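Local coordinates for uncharacterized protein DUF1185 (Bordetella bronchiseptica RB50, PDB 3BYQ) that is of unknown function but, with its variant of the Bacillus chorismate mutase fold, may play a role in amino-acid metabolism, at residues Ile5-Arg10 with Ser34-Arg39; Arg58-Leu63 with Ala96-Ala101; Gly87-Met92 with Arg158-Leu163. All coordinates share one frame; numbering follows the deposited sequence.

Contact 1. Residues Ile5-Arg10 with Ser34-Arg39; sequences IEIRKR and SCAVIR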
loop_
_atom_site.group_PDB
_atom_site.type_symbol
_atom_site.label_atom_id
_atom_site.label_comp_id
_atom_site.label_asym_id
_atom_site.label_seq_id
_atom_site.Cartn_x
_atom_site.Cartn_y
_atom_site.Cartn_z
ATOM N N ILE B 5 -11.208 -28.552 4.261
ATOM C CA ILE B 5 -11.092 -27.313 5.051
ATOM C C ILE B 5 -10.024 -27.436 6.099
ATOM O O ILE B 5 -10.176 -28.154 7.072
ATOM C CB ILE B 5 -12.417 -26.936 5.707
ATOM C CG1 ILE B 5 -13.522 -26.818 4.646
ATOM C CG2 ILE B 5 -12.257 -25.613 6.512
ATOM C CD1 ILE B 5 -14.884 -26.459 5.244
ATOM N N GLU B 6 -8.929 -26.723 5.879
ATOM C CA GLU B 6 -7.805 -26.715 6.828
ATOM C C GLU B 6 -7.485 -25.274 7.188
ATOM O O GLU B 6 -6.968 -24.545 6.375
ATOM C CB GLU B 6 -6.588 -27.377 6.208
ATOM C CG GLU B 6 -6.836 -28.818 5.847
ATOM C CD GLU B 6 -5.694 -29.437 5.072
ATOM O OE1 GLU B 6 -4.650 -28.779 4.849
ATOM O OE2 GLU B 6 -5.855 -30.596 4.669
ATOM N N ILE B 7 -7.770 -24.903 8.430
ATOM C CA ILE B 7 -7.586 -23.506 8.905
ATOM C C ILE B 7 -6.181 -23.252 9.480
ATOM O O ILE B 7 -5.736 -23.934 10.414
ATOM C CB ILE B 7 -8.641 -23.160 9.993
ATOM C CG1 ILE B 7 -10.065 -23.426 9.501
ATOM C CG2 ILE B 7 -8.504 -21.679 10.471
ATOM C CD1 ILE B 7 -11.112 -23.317 10.590
ATOM N N ARG B 8 -5.508 -22.239 8.943
ATOM C CA ARG B 8 -4.202 -21.834 9.419
ATOM C C ARG B 8 -4.343 -20.840 10.571
ATOM O O ARG B 8 -3.709 -20.941 11.605
ATOM C CB ARG B 8 -3.379 -21.213 8.282
ATOM C CG ARG B 8 -2.022 -20.778 8.782
ATOM C CD ARG B 8 -1.023 -20.458 7.698
ATOM N NE ARG B 8 -1.386 -19.356 6.828
ATOM C CZ ARG B 8 -1.044 -18.089 7.012
ATOM N NH1 ARG B 8 -0.398 -17.722 8.083
ATOM N NH2 ARG B 8 -1.415 -17.176 6.125
ATOM N N LYS B 9 -5.176 -19.841 10.322
ATOM C CA LYS B 9 -5.421 -18.781 11.306
ATOM C C LYS B 9 -6.744 -18.130 11.107
ATOM O O LYS B 9 -7.369 -18.268 10.064
ATOM C CB LYS B 9 -4.288 -17.741 11.289
ATOM C CG LYS B 9 -4.190 -16.961 10.047
ATOM C CD LYS B 9 -2.892 -16.155 10.006
ATOM C CE LYS B 9 -2.830 -15.046 11.006
ATOM N NZ LYS B 9 -1.430 -14.415 10.951
ATOM N N ARG B 10 -7.159 -17.430 12.145
ATOM C CA ARG B 10 -8.437 -16.729 12.175
ATOM C C ARG B 10 -8.238 -15.377 12.829
ATOM O O ARG B 10 -7.313 -15.185 13.617
ATOM C CB ARG B 10 -9.436 -17.532 13.010
ATOM C CG ARG B 10 -9.958 -18.802 12.371
ATOM C CD ARG B 10 -10.747 -19.620 13.344
ATOM N NE ARG B 10 -12.002 -18.974 13.726
ATOM C CZ ARG B 10 -12.861 -19.432 14.619
ATOM N NH1 ARG B 10 -12.679 -20.610 15.175
ATOM N NH2 ARG B 10 -13.941 -18.716 14.910
ATOM N N SER B 34 -15.285 -11.708 11.254
ATOM C CA SER B 34 -14.658 -12.969 11.618
ATOM C C SER B 34 -14.126 -13.544 10.321
ATOM O O SER B 34 -14.887 -13.766 9.395
ATOM C CB SER B 34 -15.660 -13.938 12.255
ATOM O OG SER B 34 -15.036 -15.157 12.702
ATOM N N CYS B 35 -12.814 -13.781 10.299
ATOM C CA CYS B 35 -12.099 -14.294 9.128
ATOM C C CYS B 35 -11.358 -15.583 9.450
ATOM O O CYS B 35 -10.841 -15.785 10.579
ATOM C CB CYS B 35 -11.037 -13.294 8.692
ATOM S SG CYS B 35 -11.664 -11.579 8.377
ATOM N N ALA B 36 -11.289 -16.434 8.434
ATOM C CA ALA B 36 -10.516 -17.671 8.480
ATOM C C ALA B 36 -9.691 -17.796 7.197
ATOM O O ALA B 36 -10.218 -17.598 6.080
ATOM C CB ALA B 36 -11.417 -18.902 8.622
ATOM N N VAL B 37 -8.428 -18.179 7.405
ATOM C CA VAL B 37 -7.463 -18.421 6.340
ATOM C C VAL B 37 -7.326 -19.916 6.215
ATOM O O VAL B 37 -6.972 -20.587 7.168
ATOM C CB VAL B 37 -6.101 -17.796 6.634
ATOM C CG1 VAL B 37 -5.126 -18.116 5.524
ATOM C CG2 VAL B 37 -6.230 -16.274 6.823
ATOM N N ILE B 38 -7.684 -20.420 5.038
ATOM C CA ILE B 38 -7.646 -21.850 4.751
ATOM C C ILE B 38 -6.807 -22.176 3.528
ATOM O O ILE B 38 -6.537 -21.337 2.722
ATOM C CB ILE B 38 -9.046 -22.471 4.615
ATOM C CG1 ILE B 38 -9.719 -22.154 3.263
ATOM C CG2 ILE B 38 -9.951 -22.047 5.800
ATOM C CD1 ILE B 38 -10.989 -23.029 2.950
ATOM N N ARG B 39 -6.325 -23.409 3.469
ATOM C CA ARG B 39 -5.590 -23.866 2.299
ATOM C C ARG B 39 -6.565 -23.947 1.144
ATOM O O ARG B 39 -7.722 -24.343 1.312
ATOM C CB ARG B 39 -4.981 -25.247 2.558
ATOM C CG ARG B 39 -4.128 -25.747 1.413
ATOM C CD ARG B 39 -3.400 -27.027 1.788
ATOM N NE ARG B 39 -4.329 -28.113 2.034
ATOM C CZ ARG B 39 -4.900 -28.863 1.088
ATOM N NH1 ARG B 39 -4.681 -28.607 -0.186
ATOM N NH2 ARG B 39 -5.733 -29.845 1.445
HETATM O O HOH W 1 -8.582 -25.982 3.232
HETATM O O HOH W 2 -12.584 -16.204 12.698
#
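Glu-6 and Arg-39 reach out side by side because CG of Glu-6 stands anti to its carbonyl carbon (chi1 -61°), with the chain extended beyond it, while the Arg-39 chain runs straight from a CG anti to its backbone N and bends at chi3. Arg-39 NE then gives OE1 of Glu-6 a nearly straight, salt-bridged hydrogen bond of 2.9 Å; NH2 adds a weak one to OE2. The carboxylate lies at the guanidinium edge, but the two planes are turned 57° apart, and NE meets OE1 from above the carboxylate plane. A water also joins Glu-6 N to Arg-39 O.

Further along, the antiparallel pairing carries a beta bulge: Arg-8 and Lys-9 both face Val-37. Val-37 O accepts from Arg-8 N at 2.8 Å, and Val-37 N donates to Lys-9 O at 2.9 Å. The bulge sends both long side chains alongside Val-37, whose CG1 lies 3.9 Å from Arg-8 NH2 and whose CG2 packs on Lys-9 CG. Their charged ends go elsewhere, Arg-8 to Glu-161 and Asp-155, Lys-9 to Asp-155 and Glu-15 of the second subunit. On the other face, Ile-7 and Ile-38 cross obliquely (CG1 to CG2 4.0 Å), and Arg-10 CG lies the same distance from Ala-36 CB. A second water accepts from Arg-10 NE and lies within hydrogen-bonding distance of Ser-34 OG and Cys-35 O; Glu-67 of helix 51-72 binds Arg-10 and Ser-34.

Strands 7-17 and 29-39 form a beta hairpin at one end of the sheet. Strand 29-39 pairs on its other side with strand 161-169, strand 7-17 continues the sheet into the second subunit, and helix 51-72 covers the face of Ile-7, Arg-10, Ala-36 and Ile-38.

Contact 2. Residues Arg58-Leu63 with Ala96-Ala101; sequences RSLGTL and AVWHEA. With EDO (1,2-ethanediol), chain Q.
Glu-100 OE2 is gripped by Arg-58 NH2, which donates to it directly at 3.1 Å in a salt bridge, and by a water that accepts from Arg-58 NE and donates to the same oxygen at 2.7 Å. This pair links helix 51-72 to helix 98-109, which pack together over the sheet in this variant of the chorismate mutase fold. The guanidinium and carboxylate planes are nearly perpendicular, 87° apart, with NH2 lying above the carboxylate plane. The Arg-58 chain bends at chi2 (81°) and chi3 (65°); its CD passes 3.5 Å from Ala-101 O. NH1 donates to O2 of an ethanediol, probably left from crystallisation, which lies at the guanidinium edge. The second carboxylate oxygen of Glu-100 meets Arg-143 of the third subunit, consistent with the carboxylate staying charged.

Away from the salt bridge, Leu-60 and Gly-61 pack on Trp-98. Leu-60 crosses Trp-98 at about a right angle, its CD2 lying 4.0 Å from CZ3. Phe-164 stacks with the indole, and Ala-165 O takes the bond from NE1. Gly-61 brings bare backbone against the ring: Trp-98 CH2 approaches both N and CA of Gly-61 to 3.6 Å.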
loop_
_atom_site.group_PDB
_atom_site.type_symbol
_atom_site.label_atom_id
_atom_site.label_comp_id
_atom_site.label_asym_id
_atom_site.label_seq_id
_atom_site.Cartn_x
_atom_site.Cartn_y
_atom_site.Cartn_z
ATOM N N ARG B 58 -20.007 -24.655 4.058
ATOM C CA ARG B 58 -21.142 -24.182 4.846
ATOM C C ARG B 58 -20.816 -24.265 6.336
ATOM O O ARG B 58 -21.188 -23.382 7.087
ATOM C CB ARG B 58 -22.413 -24.963 4.506
ATOM C CG ARG B 58 -23.702 -24.344 5.010
ATOM C CD ARG B 58 -24.203 -23.229 4.102
ATOM N NE ARG B 58 -24.575 -23.736 2.785
ATOM C CZ ARG B 58 -25.704 -24.397 2.528
ATOM N NH1 ARG B 58 -26.636 -24.556 3.451
ATOM N NH2 ARG B 58 -25.934 -24.842 1.308
ATOM N N SER B 59 -20.075 -25.304 6.723
ATOM C CA SER B 59 -19.694 -25.494 8.139
ATOM C C SER B 59 -18.771 -24.382 8.633
ATOM O O SER B 59 -18.809 -24.000 9.800
ATOM C CB SER B 59 -19.047 -26.858 8.396
ATOM O OG SER B 59 -17.868 -27.021 7.641
ATOM N N LEU B 60 -17.932 -23.897 7.747
ATOM C CA LEU B 60 -17.038 -22.769 8.065
ATOM C C LEU B 60 -17.897 -21.514 8.264
ATOM O O LEU B 60 -17.652 -20.725 9.162
ATOM C CB LEU B 60 -16.032 -22.544 6.944
ATOM C CG LEU B 60 -14.989 -21.459 7.226
ATOM C CD1 LEU B 60 -14.112 -21.851 8.429
ATOM C CD2 LEU B 60 -14.124 -21.182 5.968
ATOM N N GLY B 61 -18.880 -21.332 7.379
ATOM C CA GLY B 61 -19.846 -20.227 7.489
ATOM C C GLY B 61 -20.499 -20.251 8.863
ATOM O O GLY B 61 -20.597 -19.232 9.571
ATOM N N THR B 62 -20.946 -21.435 9.268
ATOM C CA THR B 62 -21.622 -21.583 10.576
ATOM C C THR B 62 -20.691 -21.234 11.732
ATOM O O THR B 62 -21.061 -20.530 12.652
ATOM C CB THR B 62 -22.208 -22.995 10.737
ATOM O OG1 THR B 62 -23.127 -23.213 9.659
ATOM C CG2 THR B 62 -22.913 -23.157 12.090
ATOM N N LEU B 63 -19.467 -21.695 11.635
ATOM C CA LEU B 63 -18.484 -21.433 12.672
ATOM C C LEU B 63 -18.283 -19.923 12.892
ATOM O O LEU B 63 -18.300 -19.397 14.027
ATOM C CB LEU B 63 -17.142 -22.075 12.269
ATOM C CG LEU B 63 -16.010 -21.916 13.292
ATOM C CD1 LEU B 63 -16.248 -22.765 14.576
ATOM C CD2 LEU B 63 -14.668 -22.211 12.614
ATOM N N ALA B 96 -15.940 -17.273 -4.923
ATOM C CA ALA B 96 -17.354 -17.161 -5.230
ATOM C C ALA B 96 -18.213 -18.233 -4.570
ATOM O O ALA B 96 -19.430 -18.070 -4.415
ATOM C CB ALA B 96 -17.566 -17.126 -6.740
ATOM N N VAL B 97 -17.574 -19.321 -4.179
ATOM C CA VAL B 97 -18.244 -20.365 -3.393
ATOM C C VAL B 97 -18.835 -19.832 -2.055
ATOM O O VAL B 97 -19.780 -20.416 -1.506
ATOM C CB VAL B 97 -17.296 -21.543 -3.031
ATOM C CG1 VAL B 97 -16.910 -22.345 -4.274
ATOM C CG2 VAL B 97 -16.056 -21.053 -2.256
ATOM N N TRP B 98 -18.285 -18.726 -1.575
ATOM C CA TRP B 98 -18.687 -18.137 -0.288
ATOM C C TRP B 98 -20.052 -17.432 -0.328
ATOM O O TRP B 98 -20.653 -17.208 0.694
ATOM C CB TRP B 98 -17.601 -17.191 0.177
ATOM C CG TRP B 98 -17.624 -16.831 1.667
ATOM C CD1 TRP B 98 -17.723 -15.575 2.205
ATOM C CD2 TRP B 98 -17.532 -17.733 2.763
ATOM N NE1 TRP B 98 -17.686 -15.652 3.589
ATOM C CE2 TRP B 98 -17.581 -16.961 3.953
ATOM C CE3 TRP B 98 -17.393 -19.115 2.867
ATOM C CZ2 TRP B 98 -17.466 -17.528 5.204
ATOM C CZ3 TRP B 98 -17.303 -19.665 4.085
ATOM C CH2 TRP B 98 -17.364 -18.881 5.257
ATOM N N HIS B 99 -20.526 -17.070 -1.515
ATOM C CA HIS B 99 -21.849 -16.458 -1.615
ATOM C C HIS B 99 -22.885 -17.372 -0.966
ATOM O O HIS B 99 -23.644 -16.937 -0.104
ATOM C CB HIS B 99 -22.197 -16.129 -3.055
ATOM C CG HIS B 99 -21.434 -14.964 -3.604
ATOM N ND1 HIS B 99 -21.753 -13.657 -3.294
ATOM C CD2 HIS B 99 -20.399 -14.905 -4.483
ATOM C CE1 HIS B 99 -20.915 -12.845 -3.917
ATOM N NE2 HIS B 99 -20.095 -13.570 -4.655
ATOM N N GLU B 100 -22.872 -18.647 -1.360
ATOM C CA GLU B 100 -23.785 -19.613 -0.784
ATOM C C GLU B 100 -23.291 -20.074 0.580
ATOM O O GLU B 100 -24.027 -20.016 1.554
ATOM C CB GLU B 100 -24.001 -20.814 -1.675
ATOM C CG GLU B 100 -24.960 -21.815 -1.059
ATOM C CD GLU B 100 -25.038 -23.073 -1.832
ATOM O OE1 GLU B 100 -25.625 -23.025 -2.912
ATOM O OE2 GLU B 100 -24.510 -24.095 -1.360
ATOM N N ALA B 101 -22.020 -20.456 0.669
ATOM C CA ALA B 101 -21.496 -21.052 1.905
ATOM C C ALA B 101 -21.539 -20.102 3.084
ATOM O O ALA B 101 -21.968 -20.491 4.166
ATOM C CB ALA B 101 -20.076 -21.624 1.717
HETATM C C1 EDO Q . -26.192 -24.468 7.717
HETATM O O1 EDO Q . -25.614 -25.753 7.449
HETATM C C2 EDO Q . -27.439 -24.267 6.871
HETATM O O2 EDO Q . -27.279 -23.156 5.984
HETATM O O HOH W 3 -22.727 -24.005 0.665
#

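Contact 3. Residues Gly87-Met92 with Arg158-Leu163; sequences GVDGEM and RPREIL. With EDO (1,2-ethanediol), chain I.
Asp-89 OD2 lies at the edge of the Arg-160 guanidinium, almost in its plane, and takes a salt-bridged hydrogen bond of 3.1 Å from NH1. The two planes are 36° apart, and NH1 meets OD2 from above the carboxylate plane. An ethanediol O1 also lies at this edge, weakly bound to NH1. The pair joins two type I beta turns, Gly-87 to Gly-90 and Arg-158 to Glu-161, in loops at one end of the sheet. NH2 of Arg-160 salt-bridges Asp-89 of the fourth subunit, and Asp-89 of the fifth binds the same ethanediol, which marks a meeting point of subunits.

Pro-159, in the second turn, packs against the first. Its CB lies 3.7 Å from Asp-89 CG and 3.9 Å from Val-88 CG2, and its O accepts from Asp-89 N at 2.9 Å, the donor tilted from the carbonyl plane. Gly-87 passes close with backbone alone, CA 3.5 Å from Arg-158 O in a CA-H...O contact and N bonded to Glu-161 O. While OE2 of Glu-161 is salt-bridged to Arg-8, its OE1, met on the anti side, accepts from Arg-158 N at 2.9 Å and ties the turn's first residue to its last.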
loop_
_atom_site.group_PDB
_atom_site.type_symbol
_atom_site.label_atom_id
_atom_site.label_comp_id
_atom_site.label_asym_id
_atom_site.label_seq_id
_atom_site.Cartn_x
_atom_site.Cartn_y
_atom_site.Cartn_z
ATOM N N GLY B 87 -5.950 -16.185 -2.760
ATOM C CA GLY B 87 -4.539 -15.997 -3.044
ATOM C C GLY B 87 -4.231 -16.029 -4.512
ATOM O O GLY B 87 -5.043 -16.548 -5.340
ATOM N N VAL B 88 -3.045 -15.530 -4.863
ATOM C CA VAL B 88 -2.737 -15.319 -6.286
ATOM C C VAL B 88 -2.643 -16.560 -7.159
ATOM O O VAL B 88 -2.724 -16.425 -8.378
ATOM C CB VAL B 88 -1.497 -14.440 -6.568
ATOM C CG1 VAL B 88 -1.740 -13.023 -6.157
ATOM C CG2 VAL B 88 -0.234 -15.018 -5.968
ATOM N N ASP B 89 -2.458 -17.731 -6.551
ATOM C CA ASP B 89 -2.444 -18.988 -7.316
ATOM C C ASP B 89 -3.849 -19.577 -7.526
ATOM O O ASP B 89 -3.981 -20.627 -8.135
ATOM C CB ASP B 89 -1.504 -20.029 -6.692
ATOM C CG ASP B 89 -0.041 -19.709 -6.881
ATOM O OD1 ASP B 89 0.317 -18.651 -7.473
ATOM O OD2 ASP B 89 0.783 -20.535 -6.419
ATOM N N GLY B 90 -4.885 -18.905 -7.042
ATOM C CA GLY B 90 -6.251 -19.351 -7.197
ATOM C C GLY B 90 -6.967 -18.561 -8.262
ATOM O O GLY B 90 -6.342 -17.943 -9.127
ATOM N N GLU B 91 -8.291 -18.612 -8.204
ATOM C CA GLU B 91 -9.155 -17.883 -9.123
ATOM C C GLU B 91 -10.358 -17.356 -8.367
ATOM O O GLU B 91 -10.684 -17.826 -7.273
ATOM C CB GLU B 91 -9.602 -18.729 -10.311
ATOM C CG GLU B 91 -10.462 -19.916 -9.952
ATOM C CD GLU B 91 -10.934 -20.676 -11.194
ATOM O OE1 GLU B 91 -11.783 -20.153 -11.965
ATOM O OE2 GLU B 91 -10.455 -21.825 -11.397
HETATM N N MSE B 92 -11.042 -16.407 -8.992
HETATM C CA MSE B 92 -12.192 -15.738 -8.391
HETATM C C MSE B 92 -13.249 -16.754 -7.979
HETATM O O MSE B 92 -13.867 -16.622 -6.934
HETATM C CB MSE B 92 -12.810 -14.738 -9.382
HETATM C CG MSE B 92 -13.676 -13.659 -8.778
HETATM SE SE MSE B 92 -12.743 -12.436 -7.579
HETATM C CE MSE B 92 -13.758 -10.817 -8.022
ATOM N N ARG B 158 -1.895 -16.302 1.437
ATOM C CA ARG B 158 -0.663 -16.595 0.732
ATOM C C ARG B 158 -1.175 -17.200 -0.607
ATOM O O ARG B 158 -2.357 -17.443 -0.750
ATOM C CB ARG B 158 0.252 -17.466 1.571
ATOM C CG ARG B 158 0.689 -16.660 2.803
ATOM C CD ARG B 158 1.596 -17.419 3.623
ATOM N NE ARG B 158 1.855 -16.749 4.892
ATOM C CZ ARG B 158 2.717 -17.202 5.803
ATOM N NH1 ARG B 158 3.476 -18.262 5.566
ATOM N NH2 ARG B 158 2.816 -16.577 6.939
ATOM N N PRO B 159 -0.288 -17.376 -1.590
ATOM C CA PRO B 159 -0.722 -17.743 -2.911
ATOM C C PRO B 159 -1.699 -18.909 -3.027
ATOM O O PRO B 159 -2.601 -18.879 -3.876
ATOM C CB PRO B 159 0.598 -18.035 -3.618
ATOM C CG PRO B 159 1.555 -17.032 -3.010
ATOM C CD PRO B 159 1.146 -17.003 -1.548
ATOM N N ARG B 160 -1.525 -19.892 -2.160
ATOM C CA ARG B 160 -2.289 -21.142 -2.198
ATOM C C ARG B 160 -3.305 -21.256 -1.059
ATOM O O ARG B 160 -3.662 -22.339 -0.627
ATOM C CB ARG B 160 -1.303 -22.324 -2.235
ATOM C CG ARG B 160 -0.396 -22.263 -3.464
ATOM C CD ARG B 160 0.585 -23.386 -3.545
ATOM N NE ARG B 160 1.742 -23.137 -2.707
ATOM C CZ ARG B 160 2.613 -22.163 -2.935
ATOM N NH1 ARG B 160 2.442 -21.304 -3.941
ATOM N NH2 ARG B 160 3.630 -22.021 -2.118
ATOM N N GLU B 161 -3.754 -20.098 -0.607
ATOM C CA GLU B 161 -4.767 -19.970 0.445
ATOM C C GLU B 161 -5.946 -19.142 0.006
ATOM O O GLU B 161 -5.956 -18.515 -1.058
ATOM C CB GLU B 161 -4.184 -19.328 1.689
ATOM C CG GLU B 161 -3.023 -20.074 2.269
ATOM C CD GLU B 161 -2.512 -19.461 3.532
ATOM O OE1 GLU B 161 -2.361 -18.204 3.567
ATOM O OE2 GLU B 161 -2.172 -20.236 4.468
ATOM N N ILE B 162 -6.964 -19.189 0.848
ATOM C CA ILE B 162 -8.167 -18.348 0.706
ATOM C C ILE B 162 -8.559 -17.827 2.073
ATOM O O ILE B 162 -8.428 -18.553 3.082
ATOM C CB ILE B 162 -9.411 -19.089 0.146
ATOM C CG1 ILE B 162 -9.087 -19.905 -1.113
ATOM C CG2 ILE B 162 -10.576 -18.057 -0.128
ATOM C CD1 ILE B 162 -10.134 -21.043 -1.443
ATOM N N LEU B 163 -8.927 -16.546 2.109
ATOM C CA LEU B 163 -9.433 -15.886 3.324
ATOM C C LEU B 163 -10.923 -15.690 3.124
ATOM O O LEU B 163 -11.368 -15.108 2.123
ATOM C CB LEU B 163 -8.711 -14.537 3.531
ATOM C CG LEU B 163 -9.038 -13.781 4.836
ATOM C CD1 LEU B 163 -7.969 -12.687 5.059
ATOM C CD2 LEU B 163 -10.409 -13.129 4.775
HETATM C C1 EDO I . 4.074 -17.989 -5.335
HETATM O O1 EDO I . 4.764 -18.804 -4.370
HETATM C C2 EDO I . 4.601 -18.313 -6.724
HETATM O O2 EDO I . 6.005 -18.041 -6.735
#

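Overall arrangement
Contacts 1 and 3 share the sheet: strands 29-39 and 161-169 are neighbours, joined where Ile-162 O probably bonds Ile-38 N and where Glu-161 OE2 meets Arg-8 NE at 2.6 Å. Contact 2 lies on the helices packed on the sheet's Ile-7 and Ala-36 face, where Leu-60 CD1 meets Ile-7 CD1 and Ala-36 CB. Contact 1, partly buried, relies mainly on strand backbone bonds; contact 2, buried, combines a salt bridge with helix packing on an indole; contact 3 joins turns and is buried too, although its centre lies farthest from the chain's centre (about 18 Å), consistent with the several subunits that meet there. Contacts 2 and 3 adjoin in sequence and both reach the third subunit.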